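PDB 3TBF: glucosamine--fructose-6-phosphate aminotransferase [isomerizing], which probably catalyses the formation of glucosamine 6-phosphate from fructose 6-phosphate with glutamine as nitrogen donor, this construct being the C-terminal, sugar-isomerising part. Local coordinates for residues G63-W75 with G236-K248. Sequence-based numbering, arbitrary orientation.
Sequences GTSYNAGMTAKYW and GLYYPIAIEGALK
N67 and E244 form a polar link near one end of the contact between the antiparallel helical segments 63-75 and 238-248, whose axes come within 8.3 Å. The amide ND2 of N67 gives a nearly straight hydrogen bond (2.9 Å, 174°) to OE1 of E244, which lies in the amide plane of N67 and is met nearly along its C-O axis, while amide and carboxylate planes stand 79° apart. E244 starts with CG anti to its backbone N (chi1 175°) and bends at chi2, which brings the carboxylate back across to N67 and T64. K248 NZ ties the other oxygen, E244 OE2, from above the carboxylate plane in a salt bridge of 2.7 Å and donates to T64 OG1 at 2.8 Å; with S163 O as a further acceptor, NZ makes three hydrogen bonds, one of them within the salt bridge.

The two helices, 63-80 and 238-253, each follow the first strand of a five-stranded parallel sheet of order 2-1-3-4-5, one in each SIS domain, so their pairing illustrates how two like α/β domains join through equivalent helices.

Knobs-into-holes packing fills the middle: N67 sits among P240, I243, E244 and L247, and P240 among N67, M70, T71 and Y74. The chain of selenomethionine M70, bent at chi3, sets CE 3.9 Å from Y239 CE2 and near I243 CD1.

Farther along, the Y74 ring lies with one face over the G236-L237 peptide, G236 C being 3.3 Å above its plane, and its OH bonds to E91 of the second subunit. L237 CD2 touches T71 CG2 at 3.5 Å and also rests against W75 NE1 at 3.4 Å, which donates a hydrogen bond to D333 O.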
loop_
_atom_site.group_PDB
_atom_site.type_symbol
_atom_site.label_atom_id
_atom_site.label_comp_id
_atom_site.label_asym_id
_atom_site.label_seq_id
_atom_site.Cartn_x
_atom_site.Cartn_y
_atom_site.Cartn_z
ATOM N N GLY A 63 -0.315 4.615 10.461
ATOM C CA GLY A 63 1.006 5.154 10.495
ATOM C C GLY A 63 2.039 4.093 10.721
ATOM O O GLY A 63 2.018 3.049 10.139
ATOM N N THR A 64 2.932 4.365 11.644
ATOM C CA THR A 64 4.017 3.491 11.974
ATOM C C THR A 64 3.545 2.125 12.452
ATOM O O THR A 64 4.197 1.105 12.154
ATOM C CB THR A 64 4.853 4.170 13.071
ATOM O OG1 THR A 64 5.712 5.110 12.433
ATOM C CG2 THR A 64 5.693 3.209 13.804
ATOM N N SER A 65 2.452 2.103 13.211
ATOM C CA SER A 65 1.879 0.855 13.675
ATOM C C SER A 65 1.339 0.007 12.496
ATOM O O SER A 65 1.398 -1.224 12.494
ATOM C CB SER A 65 0.787 1.158 14.713
ATOM O OG SER A 65 1.362 1.839 15.877
ATOM N N TYR A 66 0.876 0.662 11.448
ATOM C CA TYR A 66 0.465 -0.066 10.286
ATOM C C TYR A 66 1.682 -0.656 9.578
ATOM O O TYR A 66 1.650 -1.816 9.166
ATOM C CB TYR A 66 -0.382 0.820 9.377
ATOM C CG TYR A 66 -0.637 0.320 7.999
ATOM C CD1 TYR A 66 -1.632 -0.598 7.762
ATOM C CD2 TYR A 66 0.097 0.802 6.936
ATOM C CE1 TYR A 66 -1.891 -1.048 6.491
ATOM C CE2 TYR A 66 -0.130 0.376 5.652
ATOM C CZ TYR A 66 -1.127 -0.541 5.431
ATOM O OH TYR A 66 -1.336 -0.975 4.147
ATOM N N ASN A 67 2.765 0.100 9.487
ATOM C CA ASN A 67 3.994 -0.459 8.952
ATOM C C ASN A 67 4.483 -1.678 9.743
ATOM O O ASN A 67 4.945 -2.651 9.160
ATOM C CB ASN A 67 5.050 0.615 8.887
ATOM C CG ASN A 67 4.657 1.741 7.959
ATOM O OD1 ASN A 67 3.838 1.555 7.093
ATOM N ND2 ASN A 67 5.190 2.938 8.194
ATOM N N ALA A 68 4.294 -1.680 11.062
ATOM C CA ALA A 68 4.693 -2.860 11.820
ATOM C C ALA A 68 3.826 -4.048 11.436
ATOM O O ALA A 68 4.319 -5.154 11.236
ATOM C CB ALA A 68 4.640 -2.592 13.381
ATOM N N GLY A 69 2.524 -3.815 11.322
ATOM C CA GLY A 69 1.596 -4.859 10.946
ATOM C C GLY A 69 1.886 -5.483 9.607
ATOM O O GLY A 69 1.829 -6.694 9.441
HETATM N N MSE A 70 2.190 -4.649 8.631
HETATM C CA MSE A 70 2.624 -5.137 7.337
HETATM C C MSE A 70 3.858 -6.026 7.431
HETATM O O MSE A 70 3.989 -7.024 6.703
HETATM C CB MSE A 70 2.949 -3.945 6.422
HETATM C CG MSE A 70 1.731 -3.350 5.785
HETATM SE SE MSE A 70 2.240 -1.910 4.519
HETATM C CE MSE A 70 3.160 -3.039 3.164
ATOM N N THR A 71 4.779 -5.680 8.329
ATOM C CA THR A 71 5.973 -6.499 8.460
ATOM C C THR A 71 5.513 -7.849 8.985
ATOM O O THR A 71 5.863 -8.904 8.480
ATOM C CB THR A 71 6.954 -5.858 9.414
ATOM O OG1 THR A 71 7.180 -4.490 9.041
ATOM C CG2 THR A 71 8.238 -6.578 9.404
ATOM N N ALA A 72 4.679 -7.809 9.994
ATOM C CA ALA A 72 4.284 -9.017 10.721
ATOM C C ALA A 72 3.512 -10.010 9.858
ATOM O O ALA A 72 3.449 -11.201 10.147
ATOM C CB ALA A 72 3.377 -8.609 11.929
ATOM N N LYS A 73 2.835 -9.511 8.838
ATOM C CA LYS A 73 2.041 -10.394 8.011
ATOM C C LYS A 73 2.978 -11.427 7.365
ATOM O O LYS A 73 2.618 -12.587 7.234
ATOM C CB LYS A 73 1.249 -9.587 6.987
ATOM C CG LYS A 73 0.904 -10.343 5.710
ATOM C CD LYS A 73 0.057 -9.533 4.741
ATOM C CE LYS A 73 -0.541 -10.475 3.680
ATOM N NZ LYS A 73 -1.728 -9.950 3.063
ATOM N N TYR A 74 4.177 -11.020 6.986
ATOM C CA TYR A 74 5.091 -11.939 6.318
ATOM C C TYR A 74 5.368 -13.077 7.303
ATOM O O TYR A 74 5.339 -14.259 6.918
ATOM C CB TYR A 74 6.384 -11.240 5.911
ATOM C CG TYR A 74 6.251 -10.359 4.697
ATOM C CD1 TYR A 74 5.691 -9.103 4.788
ATOM C CD2 TYR A 74 6.726 -10.758 3.450
ATOM C CE1 TYR A 74 5.552 -8.243 3.645
ATOM C CE2 TYR A 74 6.608 -9.919 2.312
ATOM C CZ TYR A 74 6.010 -8.660 2.424
ATOM O OH TYR A 74 5.872 -7.816 1.312
ATOM N N TRP A 75 5.609 -12.721 8.574
ATOM C CA TRP A 75 6.008 -13.693 9.622
ATOM C C TRP A 75 4.822 -14.614 9.921
ATOM O O TRP A 75 4.989 -15.817 10.018
ATOM C CB TRP A 75 6.371 -12.987 10.937
ATOM C CG TRP A 75 7.583 -12.192 10.932
ATOM C CD1 TRP A 75 8.698 -12.408 10.182
ATOM C CD2 TRP A 75 7.882 -11.082 11.794
ATOM N NE1 TRP A 75 9.672 -11.483 10.508
ATOM C CE2 TRP A 75 9.202 -10.671 11.506
ATOM C CE3 TRP A 75 7.170 -10.406 12.769
ATOM C CZ2 TRP A 75 9.824 -9.599 12.155
ATOM C CZ3 TRP A 75 7.796 -9.325 13.434
ATOM C CH2 TRP A 75 9.118 -8.940 13.114
ATOM N N GLY A 236 10.099 -7.826 0.185
ATOM C CA GLY A 236 9.686 -8.804 1.205
ATOM C C GLY A 236 9.402 -8.118 2.532
ATOM O O GLY A 236 8.837 -7.007 2.581
ATOM N N LEU A 237 9.805 -8.774 3.616
ATOM C CA LEU A 237 9.783 -8.187 4.935
ATOM C C LEU A 237 10.337 -6.756 4.983
ATOM O O LEU A 237 9.930 -6.001 5.829
ATOM C CB LEU A 237 10.692 -9.000 5.843
ATOM C CG LEU A 237 10.083 -10.152 6.615
ATOM C CD1 LEU A 237 11.183 -11.202 7.126
ATOM C CD2 LEU A 237 9.311 -9.489 7.740
ATOM N N TYR A 238 11.287 -6.402 4.115
ATOM C CA TYR A 238 12.046 -5.146 4.259
ATOM C C TYR A 238 11.391 -4.011 3.494
ATOM O O TYR A 238 11.821 -2.845 3.587
ATOM C CB TYR A 238 13.519 -5.361 3.841
ATOM C CG TYR A 238 14.057 -6.545 4.590
ATOM C CD1 TYR A 238 14.536 -6.392 5.867
ATOM C CD2 TYR A 238 13.984 -7.831 4.074
ATOM C CE1 TYR A 238 14.936 -7.496 6.630
ATOM C CE2 TYR A 238 14.403 -8.946 4.813
ATOM C CZ TYR A 238 14.861 -8.762 6.096
ATOM O OH TYR A 238 15.260 -9.825 6.862
ATOM N N TYR A 239 10.341 -4.348 2.732
ATOM C CA TYR A 239 9.566 -3.336 2.070
ATOM C C TYR A 239 8.908 -2.463 3.122
ATOM O O TYR A 239 9.169 -1.259 3.150
ATOM C CB TYR A 239 8.606 -3.901 0.974
ATOM C CG TYR A 239 7.558 -2.920 0.466
ATOM C CD1 TYR A 239 7.899 -1.616 0.138
ATOM C CD2 TYR A 239 6.222 -3.298 0.331
ATOM C CE1 TYR A 239 6.925 -0.676 -0.302
ATOM C CE2 TYR A 239 5.236 -2.371 -0.108
ATOM C CZ TYR A 239 5.604 -1.063 -0.417
ATOM O OH TYR A 239 4.652 -0.161 -0.857
ATOM N N PRO A 240 8.125 -3.053 4.042
ATOM C CA PRO A 240 7.554 -2.226 5.103
ATOM C C PRO A 240 8.606 -1.536 5.949
ATOM O O PRO A 240 8.345 -0.480 6.545
ATOM C CB PRO A 240 6.754 -3.210 5.947
ATOM C CG PRO A 240 6.564 -4.450 5.159
ATOM C CD PRO A 240 7.603 -4.437 4.033
ATOM N N ILE A 241 9.784 -2.139 6.095
ATOM C CA ILE A 241 10.839 -1.474 6.842
ATOM C C ILE A 241 11.290 -0.221 6.069
ATOM O O ILE A 241 11.532 0.831 6.676
ATOM C CB ILE A 241 12.009 -2.439 7.102
ATOM C CG1 ILE A 241 11.556 -3.575 8.052
ATOM C CG2 ILE A 241 13.316 -1.720 7.627
ATOM C CD1 ILE A 241 10.890 -3.141 9.271
ATOM N N ALA A 242 11.385 -0.323 4.739
ATOM C CA ALA A 242 11.669 0.845 3.891
ATOM C C ALA A 242 10.605 1.929 4.000
ATOM O O ALA A 242 10.903 3.124 4.069
ATOM C CB ALA A 242 11.865 0.416 2.400
ATOM N N ILE A 243 9.352 1.511 3.999
ATOM C CA ILE A 243 8.233 2.440 4.169
ATOM C C ILE A 243 8.343 3.152 5.496
ATOM O O ILE A 243 8.074 4.347 5.580
ATOM C CB ILE A 243 6.921 1.705 4.198
ATOM C CG1 ILE A 243 6.589 1.117 2.831
ATOM C CG2 ILE A 243 5.766 2.639 4.639
ATOM C CD1 ILE A 243 5.280 0.390 2.872
ATOM N N GLU A 244 8.751 2.435 6.548
ATOM C CA GLU A 244 8.906 3.086 7.843
ATOM C C GLU A 244 10.066 4.044 7.843
ATOM O O GLU A 244 9.955 5.117 8.385
ATOM C CB GLU A 244 9.117 2.087 8.955
ATOM C CG GLU A 244 9.392 2.730 10.283
ATOM C CD GLU A 244 8.180 3.333 10.971
ATOM O OE1 GLU A 244 7.107 3.436 10.359
ATOM O OE2 GLU A 244 8.299 3.731 12.156
ATOM N N GLY A 245 11.197 3.641 7.266
ATOM C CA GLY A 245 12.294 4.586 7.058
ATOM C C GLY A 245 11.875 5.872 6.339
ATOM O O GLY A 245 12.253 6.968 6.734
ATOM N N ALA A 246 11.076 5.739 5.278
ATOM C CA ALA A 246 10.646 6.916 4.500
ATOM C C ALA A 246 9.745 7.759 5.324
ATOM O O ALA A 246 9.813 8.961 5.250
ATOM C CB ALA A 246 9.950 6.518 3.173
ATOM N N LEU A 247 8.878 7.132 6.094
ATOM C CA LEU A 247 7.986 7.866 6.962
ATOM C C LEU A 247 8.776 8.681 7.954
ATOM O O LEU A 247 8.448 9.828 8.189
ATOM C CB LEU A 247 7.069 6.896 7.706
ATOM C CG LEU A 247 6.166 7.499 8.774
ATOM C CD1 LEU A 247 5.217 8.504 8.020
ATOM C CD2 LEU A 247 5.398 6.402 9.547
ATOM N N LYS A 248 9.820 8.116 8.563
ATOM C CA LYS A 248 10.603 8.937 9.540
ATOM C C LYS A 248 11.261 10.133 8.837
ATOM O O LYS A 248 11.240 11.241 9.358
ATOM C CB LYS A 248 11.699 8.200 10.292
ATOM C CG LYS A 248 11.365 6.882 10.988
ATOM C CD LYS A 248 10.515 7.011 12.203
ATOM C CE LYS A 248 9.023 7.098 11.886
ATOM N NZ LYS A 248 8.228 6.306 12.911
#